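Local structure of trehalose-6-phosphate phosphatase (Candida albicans, 5DXF) at residues I33-M37 with D199-H204; S70-L75 with V512-T516; Q265-I269 with N281-V285; I306-F311 with I446-Y450; E318-L324 with A420-V424. The protein belongs to glycosyltransferase family 20 and has the GT-B fold of two Rossmann-like domains. One frame throughout, in Å; residues are numbered along the deposited sequence.

Overall arrangement
Contact 1 is the first to open, at strand 34-37, and contact 2 opens on the helix that follows, 66-76. Contact 1 closes at strand 200-204, whereas contact 2 stays open until helix 512-526, so the two loops cross; they also touch, through Trp-202 and Trp-515. Contact 3 closes locally between helix 262-274 and the edge of the large sheet. Contacts 4 and 5 pack helices 303-311 and 317-327 on the C-terminal domain; contact 5 closes first, on helix 415-424, before contact 4 closes at the end of helix 439-447 and the turn after it. Contacts 3, 4 and 5 all fall within the span of contact 2, which brings the C-terminal helix back onto the N-terminal part.

Contact 1. Residues I33-M37 with D199-H204; sequences ILNVM and DIIWIH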
# COMPACT_ATOMS: atom_id res chain seq x y z
N ILE A 33 12.34 -5.26 19.13
CA ILE A 33 12.12 -4.64 17.83
C ILE A 33 11.19 -3.45 17.98
O ILE A 33 10.18 -3.53 18.67
CB ILE A 33 11.53 -5.64 16.81
CG1 ILE A 33 12.32 -6.95 16.84
CG2 ILE A 33 11.54 -5.05 15.41
CD1 ILE A 33 11.87 -7.96 15.81
N LEU A 34 11.54 -2.35 17.34
CA LEU A 34 10.67 -1.20 17.31
C LEU A 34 10.19 -0.91 15.90
O LEU A 34 10.99 -0.71 15.00
CB LEU A 34 11.39 0.02 17.87
CG LEU A 34 12.22 -0.23 19.12
CD1 LEU A 34 12.47 1.08 19.84
CD2 LEU A 34 11.52 -1.22 20.04
N ASN A 35 8.88 -0.87 15.72
CA ASN A 35 8.30 -0.61 14.42
C ASN A 35 7.76 0.77 14.47
O ASN A 35 7.03 1.11 15.39
CB ASN A 35 7.16 -1.57 14.14
CG ASN A 35 7.26 -2.20 12.78
OD1 ASN A 35 8.30 -2.14 12.14
ND2 ASN A 35 6.18 -2.80 12.33
N VAL A 36 8.14 1.59 13.51
CA VAL A 36 7.78 2.99 13.52
C VAL A 36 6.93 3.32 12.31
O VAL A 36 7.27 2.97 11.20
CB VAL A 36 9.02 3.90 13.56
CG1 VAL A 36 8.66 5.22 14.23
CG2 VAL A 36 10.17 3.23 14.30
N MET A 37 5.83 4.01 12.54
CA MET A 37 4.81 4.20 11.52
C MET A 37 4.27 5.62 11.45
O MET A 37 4.43 6.40 12.38
CB MET A 37 3.66 3.25 11.78
CG MET A 37 3.56 2.11 10.79
SD MET A 37 2.62 0.77 11.50
CE MET A 37 3.65 -0.61 11.02
N ASP A 199 18.57 -2.08 20.78
CA ASP A 199 17.33 -2.31 20.02
C ASP A 199 17.63 -2.40 18.52
O ASP A 199 18.69 -1.99 18.04
CB ASP A 199 16.31 -1.20 20.25
CG ASP A 199 15.50 -1.41 21.52
OD1 ASP A 199 15.02 -2.57 21.70
OD2 ASP A 199 15.41 -0.45 22.30
N ILE A 200 16.66 -2.92 17.78
CA ILE A 200 16.69 -2.90 16.33
C ILE A 200 15.54 -1.98 15.92
O ILE A 200 14.42 -2.11 16.42
CB ILE A 200 16.58 -4.34 15.75
CG1 ILE A 200 16.77 -4.35 14.24
CG2 ILE A 200 15.29 -5.01 16.22
CD1 ILE A 200 16.63 -5.73 13.63
N ILE A 201 15.80 -1.03 15.03
CA ILE A 201 14.79 -0.04 14.68
C ILE A 201 14.31 -0.19 13.25
O ILE A 201 15.11 -0.25 12.33
CB ILE A 201 15.28 1.40 14.89
CG1 ILE A 201 15.99 1.53 16.22
CG2 ILE A 201 14.11 2.36 14.85
CD1 ILE A 201 15.06 1.50 17.41
N TRP A 202 13.00 -0.25 13.08
CA TRP A 202 12.39 -0.34 11.77
C TRP A 202 11.48 0.86 11.58
O TRP A 202 10.62 1.10 12.40
CB TRP A 202 11.59 -1.62 11.67
CG TRP A 202 11.30 -2.02 10.28
CD1 TRP A 202 11.31 -1.22 9.20
CD2 TRP A 202 10.94 -3.32 9.82
NE1 TRP A 202 10.99 -1.93 8.09
CE2 TRP A 202 10.76 -3.23 8.44
CE3 TRP A 202 10.77 -4.55 10.44
CZ2 TRP A 202 10.40 -4.31 7.67
CZ3 TRP A 202 10.42 -5.63 9.67
CH2 TRP A 202 10.24 -5.51 8.30
N ILE A 203 11.68 1.60 10.51
CA ILE A 203 10.85 2.76 10.23
C ILE A 203 10.24 2.71 8.85
O ILE A 203 10.90 2.30 7.89
CB ILE A 203 11.61 4.07 10.38
CG1 ILE A 203 12.27 4.16 11.74
CG2 ILE A 203 10.67 5.24 10.19
CD1 ILE A 203 13.76 4.36 11.67
N HIS A 204 9.00 3.14 8.72
CA HIS A 204 8.33 3.05 7.43
C HIS A 204 7.86 4.36 6.83
O HIS A 204 7.23 5.17 7.48
CB HIS A 204 7.16 2.09 7.52
CG HIS A 204 7.48 0.80 8.21
ND1 HIS A 204 7.48 -0.41 7.55
CD2 HIS A 204 7.78 0.53 9.49
CE1 HIS A 204 7.79 -1.37 8.40
NE2 HIS A 204 7.98 -0.82 9.59
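Trp-202 N donates to Leu-34 O at 2.8 Å, the shortest sound polar bond between residues 33-37 and 199-204. It belongs to a parallel pairing in the central sheet of a Rossmann-like domain, where Leu-34 N also donates to Ile-200 O and His-204 N to Val-36 O. Both strands are internal to the sheet: Asn-35 bonds onward to strand 84-88 through His-84 and Ile-86, and Ile-201 to Tyr-223 of the next strand.

Asn-35 and Trp-202 share one face of the sheet, side by side, which helices 66-76 and 512-526 cover. Asn-35 OD1 lies 3.4 Å from Trp-202 CB, with the amide turned 66° from the indole plane. The same oxygen accepts from His-204 NE2 at 2.9 Å. That bond is nearly straight (167°) and lies in the imidazole plane, but it meets the amide oxygen from above the carbonyl plane. His-204 is thus held at two nitrogens, since ND1 bonds to His-229, which should fix the rotation of the ring. Its CE1 sits over one face of the Trp-202 ring, toward the rim.

The opposite face is aliphatic. Leu-34 CD1 meets Ile-201 CD1 at 3.6 Å, and Val-36 CB lies alongside Ile-203 CG1 at 3.7 Å. Near the start of the strands Ile-200 extends CG1 anti to its backbone nitrogen (chi1 -173°), which leaves the CG2 branch to do the touching: it lies 3.6 Å from Ile-33 CG1.

Contact 2. Residues S70-L75 with V512-T516; sequences SSQHFL and VQNWT
Phe-74 lays one face of its ring against the side chain of Gln-513. Gln-513 CG stands 3.5 Å from the ring centroid and 21° off the ring normal, a CH-pi contact displaced toward the CD1-CE1 side of the ring, and Gln-513 CB follows across the far end, 3.6 Å from Phe-74 CZ. Beyond CG the glutamine chain bends (chi2 87°), carrying its amide away from the phenyl group and almost perpendicular to it. The polar end is taken up outside the contact, where NE2 bonds to Asp-302. At its edge, near the ring plane, Phe-74 CD2 meets Thr-516 OG1 at 3.9 Å.

The two helical segments pass with their axes 9.2 Å apart and at 74°, a steep crossing. Helix 512-526 is the last of the chain, and its packing on helix 66-76 is the return of the C-terminal helix to the N-terminal Rossmann-like domain that is characteristic of GT-B proteins.

Ser-71 packs against Val-512, Trp-515 and Thr-516. Its CB touches Val-512 CG2 at 3.6 Å, and its hydroxyl, swung away from the backbone nitrogen, points between two residues of the opposing helix: OG is 3.7 Å from Thr-516 CB and 4.0 Å from Trp-515 CZ3, lying at the indole edge. The nitrogen of that indole bonds to Leu-297 O. The preceding residue, Ser-70, sets CB against Val-512 CG1 at 4.0 Å.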
# COMPACT_ATOMS: atom_id res chain seq x y z
N SER A 70 -0.42 -6.24 9.13
CA SER A 70 -0.24 -7.66 9.32
C SER A 70 1.16 -7.92 9.80
O SER A 70 1.37 -8.74 10.68
CB SER A 70 -0.49 -8.40 8.02
OG SER A 70 -1.71 -8.03 7.44
N SER A 71 2.14 -7.22 9.24
CA SER A 71 3.50 -7.40 9.70
C SER A 71 3.62 -6.96 11.15
O SER A 71 4.19 -7.66 11.97
CB SER A 71 4.46 -6.60 8.82
OG SER A 71 5.66 -6.31 9.50
N GLN A 72 2.99 -5.86 11.50
CA GLN A 72 3.08 -5.38 12.86
C GLN A 72 2.51 -6.44 13.77
O GLN A 72 3.09 -6.74 14.80
CB GLN A 72 2.29 -4.07 12.99
CG GLN A 72 1.75 -3.75 14.37
CD GLN A 72 2.85 -3.65 15.39
OE1 GLN A 72 3.99 -3.39 15.05
NE2 GLN A 72 2.51 -3.86 16.65
N HIS A 73 1.38 -7.02 13.39
CA HIS A 73 0.74 -8.01 14.23
C HIS A 73 1.64 -9.20 14.42
O HIS A 73 1.77 -9.73 15.51
CB HIS A 73 -0.58 -8.46 13.64
CG HIS A 73 -1.42 -9.25 14.59
ND1 HIS A 73 -1.76 -8.79 15.84
CD2 HIS A 73 -1.96 -10.49 14.49
CE1 HIS A 73 -2.48 -9.70 16.46
NE2 HIS A 73 -2.62 -10.74 15.66
N PHE A 74 2.29 -9.61 13.35
CA PHE A 74 3.15 -10.76 13.39
C PHE A 74 4.22 -10.47 14.41
O PHE A 74 4.64 -11.34 15.15
CB PHE A 74 3.77 -10.98 12.02
CG PHE A 74 4.71 -12.14 11.96
CD1 PHE A 74 4.28 -13.40 12.30
CD2 PHE A 74 6.01 -11.97 11.56
CE1 PHE A 74 5.14 -14.47 12.25
CE2 PHE A 74 6.88 -13.03 11.51
CZ PHE A 74 6.44 -14.29 11.86
N LEU A 75 4.66 -9.23 14.42
CA LEU A 75 5.68 -8.79 15.37
C LEU A 75 5.16 -8.79 16.81
O LEU A 75 5.89 -9.15 17.74
CB LEU A 75 6.18 -7.40 14.99
CG LEU A 75 7.07 -7.31 13.75
CD1 LEU A 75 7.50 -5.88 13.50
CD2 LEU A 75 8.28 -8.22 13.91
N VAL A 512 3.58 -12.28 4.39
CA VAL A 512 4.00 -11.10 5.15
C VAL A 512 5.07 -11.59 6.16
O VAL A 512 6.18 -11.07 6.17
CB VAL A 512 2.81 -10.36 5.85
CG1 VAL A 512 2.20 -11.18 6.99
CG2 VAL A 512 3.25 -8.96 6.33
N GLN A 513 4.76 -12.64 6.93
CA GLN A 513 5.64 -13.16 7.98
C GLN A 513 7.07 -13.42 7.50
O GLN A 513 8.05 -12.97 8.12
CB GLN A 513 5.04 -14.44 8.58
CG GLN A 513 3.66 -14.25 9.22
CD GLN A 513 2.52 -14.39 8.22
OE1 GLN A 513 2.74 -14.48 7.02
NE2 GLN A 513 1.29 -14.42 8.73
N ASN A 514 7.19 -14.10 6.37
CA ASN A 514 8.50 -14.41 5.83
C ASN A 514 9.19 -13.15 5.32
O ASN A 514 10.42 -13.07 5.35
CB ASN A 514 8.40 -15.46 4.71
CG ASN A 514 9.74 -15.74 4.05
OD1 ASN A 514 10.01 -15.27 2.94
ND2 ASN A 514 10.59 -16.50 4.73
N TRP A 515 8.43 -12.23 4.74
CA TRP A 515 8.99 -10.98 4.27
C TRP A 515 9.51 -10.20 5.45
O TRP A 515 10.60 -9.67 5.44
CB TRP A 515 7.94 -10.17 3.51
CG TRP A 515 8.30 -8.74 3.25
CD1 TRP A 515 8.87 -8.23 2.13
CD2 TRP A 515 8.09 -7.63 4.12
NE1 TRP A 515 9.04 -6.89 2.24
CE2 TRP A 515 8.57 -6.49 3.46
CE3 TRP A 515 7.55 -7.48 5.39
CZ2 TRP A 515 8.52 -5.23 4.03
CZ3 TRP A 515 7.51 -6.25 5.96
CH2 TRP A 515 7.98 -5.13 5.28
N THR A 516 8.71 -10.15 6.50
CA THR A 516 9.11 -9.42 7.68
C THR A 516 10.33 -10.06 8.36
O THR A 516 11.24 -9.38 8.79
CB THR A 516 7.93 -9.09 8.63
OG1 THR A 516 8.31 -9.30 10.00
CG2 THR A 516 6.68 -9.90 8.30

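Contact 3. Residues Q265-I269 with N281-V285; sequences QRHFI and NRDSV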
# COMPACT_ATOMS: atom_id res chain seq x y z
N GLN A 265 14.79 1.28 -6.25
CA GLN A 265 16.15 1.11 -5.76
C GLN A 265 17.14 1.87 -6.65
O GLN A 265 17.97 2.65 -6.16
CB GLN A 265 16.51 -0.38 -5.69
CG GLN A 265 17.89 -0.68 -5.13
CD GLN A 265 18.24 -2.16 -5.19
OE1 GLN A 265 17.37 -3.01 -5.40
NE2 GLN A 265 19.52 -2.48 -5.01
N ARG A 266 17.04 1.63 -7.95
CA ARG A 266 17.91 2.30 -8.92
C ARG A 266 17.76 3.82 -8.85
O ARG A 266 18.75 4.56 -8.88
CB ARG A 266 17.62 1.81 -10.34
CG ARG A 266 17.85 0.31 -10.52
CD ARG A 266 17.69 -0.13 -11.97
NE ARG A 266 16.38 0.19 -12.52
CZ ARG A 266 15.92 -0.26 -13.68
NH1 ARG A 266 16.66 -1.08 -14.42
NH2 ARG A 266 14.71 0.09 -14.11
N HIS A 267 16.52 4.29 -8.73
CA HIS A 267 16.24 5.72 -8.66
C HIS A 267 16.79 6.35 -7.39
O HIS A 267 17.32 7.47 -7.43
CB HIS A 267 14.73 5.97 -8.76
CG HIS A 267 14.16 5.67 -10.10
ND1 HIS A 267 12.82 5.45 -10.31
CD2 HIS A 267 14.75 5.55 -11.31
CE1 HIS A 267 12.60 5.21 -11.59
NE2 HIS A 267 13.76 5.26 -12.22
N PHE A 268 16.67 5.65 -6.27
CA PHE A 268 17.20 6.15 -5.01
C PHE A 268 18.71 6.25 -5.07
O PHE A 268 19.29 7.25 -4.63
CB PHE A 268 16.77 5.26 -3.85
CG PHE A 268 17.35 5.68 -2.53
CD1 PHE A 268 16.78 6.72 -1.81
CD2 PHE A 268 18.45 5.04 -2.00
CE1 PHE A 268 17.30 7.11 -0.60
CE2 PHE A 268 18.98 5.42 -0.79
CZ PHE A 268 18.41 6.46 -0.08
N ILE A 269 19.35 5.21 -5.60
CA ILE A 269 20.80 5.21 -5.77
C ILE A 269 21.26 6.38 -6.63
O ILE A 269 22.17 7.13 -6.24
CB ILE A 269 21.27 3.87 -6.38
CG1 ILE A 269 21.12 2.75 -5.35
CG2 ILE A 269 22.71 3.98 -6.86
CD1 ILE A 269 21.32 1.38 -5.91
N ASN A 281 27.18 2.17 -5.81
CA ASN A 281 27.14 1.08 -6.77
C ASN A 281 25.76 0.42 -6.71
O ASN A 281 24.89 0.89 -5.98
CB ASN A 281 28.28 0.06 -6.52
CG ASN A 281 27.92 -1.01 -5.50
OD1 ASN A 281 27.16 -0.77 -4.57
ND2 ASN A 281 28.47 -2.20 -5.68
N ARG A 282 25.56 -0.67 -7.45
CA ARG A 282 24.21 -1.23 -7.66
C ARG A 282 23.45 -1.64 -6.39
O ARG A 282 22.22 -1.66 -6.39
CB ARG A 282 24.28 -2.43 -8.61
CG ARG A 282 24.98 -3.65 -8.03
CD ARG A 282 24.98 -4.82 -9.01
NE ARG A 282 23.68 -5.47 -9.13
CZ ARG A 282 23.49 -6.66 -9.68
NH1 ARG A 282 24.52 -7.34 -10.17
NH2 ARG A 282 22.27 -7.19 -9.75
N ASP A 283 24.16 -1.99 -5.31
CA ASP A 283 23.49 -2.40 -4.08
C ASP A 283 23.88 -1.54 -2.88
O ASP A 283 23.27 -1.61 -1.82
CB ASP A 283 23.78 -3.87 -3.75
CG ASP A 283 23.22 -4.83 -4.78
OD1 ASP A 283 22.10 -4.59 -5.28
OD2 ASP A 283 23.90 -5.83 -5.08
N SER A 284 24.91 -0.72 -3.07
CA SER A 284 25.43 0.08 -1.97
C SER A 284 25.53 1.56 -2.26
O SER A 284 26.01 1.97 -3.31
CB SER A 284 26.80 -0.43 -1.55
OG SER A 284 26.71 -1.19 -0.36
N VAL A 285 25.10 2.36 -1.30
CA VAL A 285 25.33 3.80 -1.32
C VAL A 285 26.30 4.08 -0.19
O VAL A 285 26.02 3.76 0.96
CB VAL A 285 24.03 4.62 -1.13
CG1 VAL A 285 24.36 6.07 -0.81
CG2 VAL A 285 23.14 4.52 -2.36
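Ile-269 sends its side chain from helix 262-274 into the turn formed by residues 281-285. CB points toward that turn and divides the chain into two branches. The CG2 branch, anti to the backbone nitrogen, approaches Asn-281 O at 3.9 Å. On the other branch CG1 slides past Val-285, whose CG2 lies 4.0 Å away, with the two side chains running in opposite directions. At the tip, CD1 lies among backbone carbonyls, 3.2 Å from Arg-282 O and 3.6 Å from Asn-281 O. Val-294 and Val-280 of the neighbouring strands add to the apolar surroundings of Ile-269.

One turn earlier on the helix, Gln-265 reaches out fully extended. Its NE2 makes a weak, bent hydrogen bond to Asp-283 OD1 (3.3 Å, 133°), while OE1 is bonded to Thr-296, so the amide spans from the turn to strand 290-296.

The turn is braced by Asn-281, whose OD1 accepts from Ser-284 N at 2.7 Å, an Asx motif. Asn-281 N also donates to Ser-284 O at 2.8 Å. With Arg-282 and Asp-283 at its corners, this is a beta hairpin with a two-residue loop, joining strands 279-280 and 284-287 at the antiparallel edge of the large sheet.

Contact 4. Residues I306-F311 with I446-Y450; sequences IEHDAF and ICQKY
Phe-311 and Tyr-450 form the aromatic part of the contact. The pair is T-shaped, with the edge of Tyr-450 directed at the face of Phe-311, centroids 4.8 Å apart and planes at 71°. Tyr-450 CE1 lies over the centre of the phenyl ring, and Ala-310 CB covers the opposite face toward the rim. At the ring edge Phe-311 CE2 comes within 3.7 Å of Ile-446 O.

Apolar packing continues along the helix. Ile-446 CG2 rests 3.8 Å from Glu-307 CB, and its CD1 crosses to Ile-306 CG2. Ala-310 CB lies 4.1 Å from Cys-447 SG. These contacts set helix 303-311, which follows the large N-terminal sheet, against the end of helix 439-447 and the turn leading into strand 455-458 of the second Rossmann-like domain.

The charged pair is Glu-307 and Lys-449, whose side chains cross at about a right angle. Their salt bridge is modelled with OE1 and NZ so close that its exact length is doubtful. Tyr-504 OH bonds to both Glu-307 OE2 and Lys-449 NZ, tying helix 493-509 to the pair. Lys-449 CG stands between the backbone nitrogen and carbonyl carbon (chi1 90°) and lies over the face of the Tyr-450 ring.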
# COMPACT_ATOMS: atom_id res chain seq x y z
N ILE A 306 -5.93 -14.38 5.61
CA ILE A 306 -6.82 -14.01 4.51
C ILE A 306 -7.50 -15.24 3.92
O ILE A 306 -8.70 -15.21 3.65
CB ILE A 306 -6.04 -13.26 3.40
CG1 ILE A 306 -5.68 -11.86 3.87
CG2 ILE A 306 -6.86 -13.19 2.11
CD1 ILE A 306 -4.50 -11.27 3.16
N GLU A 307 -6.75 -16.32 3.73
CA GLU A 307 -7.34 -17.56 3.25
C GLU A 307 -8.37 -18.09 4.25
O GLU A 307 -9.50 -18.44 3.87
CB GLU A 307 -6.25 -18.60 2.99
CG GLU A 307 -6.75 -19.85 2.29
CD GLU A 307 -5.63 -20.63 1.65
OE1 GLU A 307 -5.86 -21.80 1.26
OE2 GLU A 307 -4.51 -20.08 1.53
N HIS A 308 -8.03 -18.05 5.53
CA HIS A 308 -8.95 -18.54 6.53
C HIS A 308 -10.27 -17.78 6.57
O HIS A 308 -11.34 -18.38 6.57
CB HIS A 308 -8.27 -18.43 7.89
CG HIS A 308 -9.18 -18.69 9.05
ND1 HIS A 308 -9.56 -17.71 9.93
CD2 HIS A 308 -9.79 -19.83 9.46
CE1 HIS A 308 -10.37 -18.23 10.84
NE2 HIS A 308 -10.52 -19.51 10.57
N ASP A 309 -10.18 -16.46 6.57
CA ASP A 309 -11.35 -15.60 6.59
C ASP A 309 -12.15 -15.75 5.32
O ASP A 309 -13.36 -15.74 5.34
CB ASP A 309 -10.94 -14.15 6.81
CG ASP A 309 -10.26 -13.94 8.13
OD1 ASP A 309 -9.95 -14.93 8.80
OD2 ASP A 309 -10.02 -12.79 8.51
N ALA A 310 -11.46 -15.88 4.21
CA ALA A 310 -12.13 -16.03 2.95
C ALA A 310 -12.97 -17.29 2.94
O ALA A 310 -14.05 -17.32 2.40
CB ALA A 310 -11.11 -16.09 1.83
N PHE A 311 -12.44 -18.35 3.52
CA PHE A 311 -13.09 -19.65 3.36
C PHE A 311 -13.65 -20.28 4.64
O PHE A 311 -14.18 -21.40 4.59
CB PHE A 311 -12.12 -20.62 2.69
CG PHE A 311 -11.64 -20.16 1.34
CD1 PHE A 311 -12.51 -20.12 0.26
CD2 PHE A 311 -10.33 -19.74 1.16
CE1 PHE A 311 -12.07 -19.69 -0.98
CE2 PHE A 311 -9.89 -19.31 -0.08
CZ PHE A 311 -10.76 -19.28 -1.15
N ILE A 446 -5.50 -15.20 -3.75
CA ILE A 446 -5.83 -16.13 -2.67
C ILE A 446 -7.30 -16.54 -2.72
O ILE A 446 -7.64 -17.72 -2.61
CB ILE A 446 -5.54 -15.54 -1.27
CG1 ILE A 446 -4.04 -15.32 -1.05
CG2 ILE A 446 -6.09 -16.45 -0.18
CD1 ILE A 446 -3.72 -14.83 0.33
N CYS A 447 -8.16 -15.55 -2.91
CA CYS A 447 -9.61 -15.77 -2.91
C CYS A 447 -10.09 -16.58 -4.10
O CYS A 447 -11.22 -17.05 -4.12
CB CYS A 447 -10.35 -14.43 -2.87
SG CYS A 447 -10.26 -13.57 -1.29
N GLN A 448 -9.23 -16.74 -5.11
CA GLN A 448 -9.62 -17.44 -6.32
C GLN A 448 -9.00 -18.82 -6.47
O GLN A 448 -9.09 -19.41 -7.55
CB GLN A 448 -9.28 -16.61 -7.55
CG GLN A 448 -10.15 -15.39 -7.72
CD GLN A 448 -11.62 -15.74 -7.82
OE1 GLN A 448 -11.99 -16.78 -8.36
NE2 GLN A 448 -12.48 -14.87 -7.31
N LYS A 449 -8.37 -19.35 -5.42
CA LYS A 449 -7.66 -20.62 -5.55
C LYS A 449 -8.60 -21.77 -5.93
O LYS A 449 -8.21 -22.66 -6.68
CB LYS A 449 -6.91 -20.97 -4.26
CG LYS A 449 -7.70 -21.78 -3.24
CD LYS A 449 -6.96 -21.91 -1.91
CE LYS A 449 -6.24 -23.24 -1.77
NZ LYS A 449 -5.73 -23.47 -0.38
N TYR A 450 -9.84 -21.73 -5.45
CA TYR A 450 -10.78 -22.79 -5.77
C TYR A 450 -11.60 -22.43 -7.00
O TYR A 450 -11.98 -23.30 -7.79
CB TYR A 450 -11.69 -23.08 -4.58
CG TYR A 450 -10.95 -23.48 -3.32
CD1 TYR A 450 -11.13 -22.79 -2.13
CD2 TYR A 450 -10.06 -24.55 -3.33
CE1 TYR A 450 -10.46 -23.16 -0.98
CE2 TYR A 450 -9.38 -24.92 -2.18
CZ TYR A 450 -9.58 -24.22 -1.01
OH TYR A 450 -8.91 -24.59 0.14

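Contact 5. Residues E318-L324 with A420-V424; sequences EEKVQAL and ALLRV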
# COMPACT_ATOMS: atom_id res chain seq x y z
N GLU A 318 -19.33 -17.29 3.34
CA GLU A 318 -20.01 -18.21 2.44
C GLU A 318 -21.44 -17.77 2.09
O GLU A 318 -21.83 -17.79 0.91
CB GLU A 318 -20.04 -19.62 3.05
CG GLU A 318 -19.17 -20.63 2.32
CD GLU A 318 -19.61 -20.85 0.88
OE1 GLU A 318 -20.81 -20.64 0.58
OE2 GLU A 318 -18.76 -21.24 0.05
N GLU A 319 -22.20 -17.34 3.08
CA GLU A 319 -23.57 -16.91 2.83
C GLU A 319 -23.58 -15.72 1.91
O GLU A 319 -24.39 -15.64 1.00
CB GLU A 319 -24.28 -16.52 4.12
CG GLU A 319 -23.57 -16.90 5.40
CD GLU A 319 -24.37 -16.53 6.63
OE1 GLU A 319 -23.98 -16.96 7.74
OE2 GLU A 319 -25.38 -15.80 6.49
N LYS A 320 -22.68 -14.79 2.16
CA LYS A 320 -22.58 -13.60 1.33
C LYS A 320 -22.20 -13.95 -0.10
O LYS A 320 -22.77 -13.42 -1.03
CB LYS A 320 -21.58 -12.64 1.93
CG LYS A 320 -21.69 -12.53 3.43
CD LYS A 320 -20.77 -11.46 3.98
CE LYS A 320 -21.48 -10.57 4.96
NZ LYS A 320 -20.75 -10.52 6.25
N VAL A 321 -21.25 -14.86 -0.26
CA VAL A 321 -20.81 -15.29 -1.58
C VAL A 321 -21.95 -15.92 -2.36
O VAL A 321 -22.14 -15.63 -3.54
CB VAL A 321 -19.64 -16.29 -1.48
CG1 VAL A 321 -19.35 -16.90 -2.84
CG2 VAL A 321 -18.40 -15.61 -0.92
N GLN A 322 -22.72 -16.78 -1.70
CA GLN A 322 -23.83 -17.45 -2.36
C GLN A 322 -24.97 -16.48 -2.64
O GLN A 322 -25.70 -16.62 -3.63
CB GLN A 322 -24.33 -18.63 -1.52
CG GLN A 322 -24.57 -19.89 -2.32
CD GLN A 322 -23.32 -20.36 -3.05
OE1 GLN A 322 -23.33 -20.52 -4.27
NE2 GLN A 322 -22.25 -20.59 -2.30
N ALA A 323 -25.11 -15.48 -1.78
CA ALA A 323 -26.13 -14.46 -1.94
C ALA A 323 -25.83 -13.56 -3.13
O ALA A 323 -26.71 -13.23 -3.92
CB ALA A 323 -26.26 -13.63 -0.67
N LEU A 324 -24.56 -13.16 -3.24
CA LEU A 324 -24.08 -12.38 -4.37
C LEU A 324 -24.18 -13.19 -5.66
O LEU A 324 -24.53 -12.66 -6.72
CB LEU A 324 -22.63 -11.93 -4.13
CG LEU A 324 -22.42 -10.86 -3.06
CD1 LEU A 324 -20.96 -10.81 -2.64
CD2 LEU A 324 -22.87 -9.50 -3.58
N ALA A 420 -15.95 -11.69 0.31
CA ALA A 420 -17.04 -12.22 -0.50
C ALA A 420 -16.89 -11.70 -1.92
O ALA A 420 -16.77 -12.48 -2.85
CB ALA A 420 -18.38 -11.82 0.06
N LEU A 421 -16.90 -10.38 -2.05
CA LEU A 421 -16.74 -9.71 -3.34
C LEU A 421 -15.58 -10.27 -4.17
O LEU A 421 -15.74 -10.53 -5.37
CB LEU A 421 -16.56 -8.20 -3.14
CG LEU A 421 -17.82 -7.39 -2.79
CD1 LEU A 421 -17.46 -6.00 -2.30
CD2 LEU A 421 -18.75 -7.32 -4.00
N LEU A 422 -14.43 -10.47 -3.54
CA LEU A 422 -13.28 -11.04 -4.25
C LEU A 422 -13.55 -12.47 -4.69
O LEU A 422 -13.20 -12.85 -5.81
CB LEU A 422 -12.03 -10.99 -3.38
CG LEU A 422 -11.48 -9.59 -3.09
CD1 LEU A 422 -10.18 -9.67 -2.30
CD2 LEU A 422 -11.27 -8.81 -4.38
N ARG A 423 -14.18 -13.27 -3.83
CA ARG A 423 -14.46 -14.66 -4.17
C ARG A 423 -15.49 -14.82 -5.30
O ARG A 423 -15.32 -15.66 -6.18
CB ARG A 423 -14.94 -15.42 -2.93
CG ARG A 423 -13.81 -16.02 -2.09
CD ARG A 423 -14.35 -16.89 -0.97
NE ARG A 423 -15.13 -18.01 -1.49
CZ ARG A 423 -15.91 -18.79 -0.74
NH1 ARG A 423 -16.02 -18.57 0.56
NH2 ARG A 423 -16.58 -19.78 -1.31
N VAL A 424 -16.55 -14.01 -5.29
CA VAL A 424 -17.59 -14.12 -6.32
C VAL A 424 -17.09 -13.57 -7.66
O VAL A 424 -17.68 -13.83 -8.71
CB VAL A 424 -18.89 -13.38 -5.92
CG1 VAL A 424 -20.06 -13.78 -6.83
CG2 VAL A 424 -19.25 -13.64 -4.47
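Apolar contact joins Val-321 and Leu-324 of helix 317-327 to Ala-420 and Val-424 of helix 415-424. The segment axes pass 8.8 Å apart at 50°, with the small Ala-420 at the close approach, its CA 5.0 Å from Val-321 CA. The two valines slide past each other in opposite directions, Val-321 CG1 meeting Val-424 CG2 at 3.6 Å. Val-321 CG2, beside the backbone nitrogen, turns instead to Ala-420 CA at 3.7 Å. Leu-324 CD1 reaches Val-424 CG2 and Ala-420 CB, at 3.8 and 3.9 Å. Val-424 also touches Leu-333, placing the helix pair beside strand 332-339 of the second Rossmann-like domain.

The ionic part is the salt bridge from Arg-423 NH2 to Glu-318 OE2, 3.0 Å long and nearly straight (162°). It runs close to the guanidinium plane but arrives from above the carboxylate, and the two planes stand 63° apart. Glu-318 OE1 offers its syn lone pair to Gln-322 NE2 at 3.2 Å, in the plane of that amide.

The guanidinium thus has Val-321 CG2 over one face, and its NH1 bonds to Ala-310 O. Carboxylate and carbonyl together probably favour the positive charge of Arg-423.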